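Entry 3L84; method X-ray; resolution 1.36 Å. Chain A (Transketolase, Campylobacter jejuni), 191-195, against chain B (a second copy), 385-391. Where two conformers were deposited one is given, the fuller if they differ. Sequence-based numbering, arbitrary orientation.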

# COMPACT_ATOMS: atom_id res chain seq x y z
N GLY A 191 23.51 -3.50 -8.41
CA GLY A 191 24.14 -4.18 -7.29
C GLY A 191 24.23 -3.41 -5.98
O GLY A 191 24.48 -4.00 -4.91
N LEU A 192 24.01 -2.10 -6.01
CA LEU A 192 23.92 -1.31 -4.77
C LEU A 192 22.78 -1.80 -3.90
O LEU A 192 22.83 -1.68 -2.68
CB LEU A 192 23.69 0.18 -5.06
CG LEU A 192 24.81 1.03 -5.65
CD1 LEU A 192 24.22 2.35 -6.10
CD2 LEU A 192 25.92 1.25 -4.64
N ALA A 193 21.73 -2.32 -4.53
CA ALA A 193 20.51 -2.72 -3.83
C ALA A 193 19.91 -4.04 -4.20
O ALA A 193 18.87 -4.41 -3.62
CB ALA A 193 19.48 -1.62 -3.99
N PHE A 194 20.57 -4.84 -5.04
CA PHE A 194 19.95 -6.08 -5.50
C PHE A 194 20.99 -7.03 -6.03
O PHE A 194 21.83 -6.61 -6.85
CB PHE A 194 18.94 -5.78 -6.61
CG PHE A 194 18.13 -6.97 -7.09
CD1 PHE A 194 16.91 -7.28 -6.54
CD2 PHE A 194 18.58 -7.74 -8.16
CE1 PHE A 194 16.15 -8.31 -7.01
CE2 PHE A 194 17.82 -8.79 -8.62
CZ PHE A 194 16.60 -9.06 -8.08
N ASN A 195 21.00 -8.27 -5.53
CA ASN A 195 21.91 -9.30 -6.07
C ASN A 195 21.29 -10.70 -6.03
O ASN A 195 22.02 -11.69 -5.96
CB ASN A 195 23.27 -9.26 -5.35
CG ASN A 195 23.24 -9.85 -3.97
OD1 ASN A 195 22.19 -9.95 -3.35
ND2 ASN A 195 24.41 -10.24 -3.47
N ILE B 385 21.39 4.65 3.08
CA ILE B 385 20.83 3.36 2.79
C ILE B 385 20.17 3.33 1.43
O ILE B 385 19.38 4.21 1.13
CB ILE B 385 19.86 2.90 3.87
CG1 ILE B 385 20.55 2.94 5.24
CG2 ILE B 385 19.34 1.46 3.56
CD1 ILE B 385 19.60 2.71 6.43
N HIS B 386 20.51 2.35 0.62
CA HIS B 386 19.95 2.16 -0.72
C HIS B 386 18.90 1.07 -0.62
O HIS B 386 19.19 -0.12 -0.68
CB HIS B 386 21.08 1.84 -1.69
CG HIS B 386 22.05 2.97 -1.82
ND1 HIS B 386 23.28 3.02 -1.20
CD2 HIS B 386 21.86 4.17 -2.41
CE1 HIS B 386 23.83 4.21 -1.46
NE2 HIS B 386 23.00 4.91 -2.20
N PHE B 387 17.65 1.48 -0.44
CA PHE B 387 16.58 0.51 -0.20
C PHE B 387 16.15 -0.25 -1.44
O PHE B 387 15.47 -1.27 -1.35
CB PHE B 387 15.39 1.19 0.45
CG PHE B 387 15.63 1.54 1.89
CD1 PHE B 387 15.50 0.58 2.88
CD2 PHE B 387 15.94 2.83 2.27
CE1 PHE B 387 15.69 0.93 4.20
CE2 PHE B 387 16.15 3.16 3.58
CZ PHE B 387 16.04 2.20 4.55
N GLY B 388 16.53 0.25 -2.60
CA GLY B 388 16.01 -0.28 -3.83
C GLY B 388 14.56 0.12 -4.04
O GLY B 388 14.03 0.98 -3.34
N ILE B 389 13.88 -0.53 -4.98
CA ILE B 389 12.51 -0.18 -5.36
C ILE B 389 11.59 -1.00 -4.46
O ILE B 389 10.89 -1.93 -4.89
CB ILE B 389 12.22 -0.32 -6.85
CG1 ILE B 389 13.29 0.40 -7.71
CG2 ILE B 389 10.85 0.29 -7.16
CD1 ILE B 389 14.61 -0.38 -7.99
N ARG B 390 11.61 -0.62 -3.17
CA ARG B 390 11.01 -1.41 -2.10
C ARG B 390 10.42 -0.49 -1.05
O ARG B 390 10.85 -0.44 0.11
CB ARG B 390 12.06 -2.32 -1.44
CG ARG B 390 12.76 -3.31 -2.35
CD ARG B 390 13.72 -4.14 -1.54
NE ARG B 390 14.54 -5.06 -2.33
CZ ARG B 390 15.77 -4.82 -2.75
NH1 ARG B 390 16.40 -3.70 -2.49
NH2 ARG B 390 16.40 -5.78 -3.41
N GLU B 391 9.46 0.31 -1.43
CA GLU B 391 8.95 1.32 -0.52
C GLU B 391 8.42 0.71 0.76
O GLU B 391 8.65 1.23 1.86
CB GLU B 391 7.84 2.18 -1.16
CG GLU B 391 8.25 3.02 -2.34
CD GLU B 391 8.19 2.29 -3.66
OE1 GLU B 391 7.80 1.08 -3.70
OE2 GLU B 391 8.50 2.93 -4.69
O HOH W 1 21.31 -1.72 -0.27

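Chain A meets its partner at the tail of a 3-10 segment and in the loop that follows, and the two stretches together bury 251 Å². Gly191(A) takes no part: none of its surface is covered by the chain B stretch.

Contact begins at Leu192(A), of which 42 Å² is covered. Its CA-to-CB bond points toward chain B, yet its side chain comes no nearer than 4.6 Å, from CB to CB of His386(B); the closest approach is from its O to CB of His386(B), 4.1 Å, too long and of the wrong chemistry for a hydrogen bond. The polar link is made by water 1, which donates to O of Leu192(A) at 2.8 Å and to O of His386(B) at 2.7 Å. Two carbonyl oxygens cannot bond to each other, since both are acceptors; a water with two protons to give satisfies both.

Ala193(A) is the centre of the contact, buried, with 66 Å² covered by the other stretch. Its methyl points toward chain B and packs against backbone: CB lies 3.6 Å from O of His386(B) and 3.7 Å from CA of Gly388(B). The CA atoms of Ala193(A) and Gly388(B) are 5.1 Å apart, a close backbone approach that suits two small residues. An ideal CB on Gly388(B) would sit 3.3 Å from CB of Ala193(A), which is tight, and 2.3 Å from NH1 of Arg390(B), a clash. The phi of 72° at Gly388(B) independently favours glycine.

The direct hydrogen bonds also converge on Ala193(A). Its O accepts from both NH1 and NH2 of Arg390(B), each at 2.8 Å, with N-H...O angles of 145° and 143°. The oxygen lies at the guanidinium edge, near its plane, so the two nitrogens share one acceptor as a fork, and the moderate bending of both angles is what that sharing implies. Arg390(B) reaches it with chi2 and chi3 both t (-179° and -175°), an extended middle to the side chain. Within chain B, NH1 also donates to O of Phe387(B) at 2.8 Å and 161°, a straighter bond that helps to fix the guanidinium in place. Arginine suits this buried site because one planar group can serve several acceptors.

Phe194(A) contributes less, with 17 Å² covered. Its CA-to-CB bond runs sideways and chi1 is t; CD1 comes within 3.5 Å of NH2 of Arg390(B), which lies at the ring edge, near the ring plane, so this is no stack on the ring face. By Asn195(A) the contact has ended: its side chain comes no nearer than 7.1 Å, from OD1 of Asn195(A) to NH2 of Arg390(B).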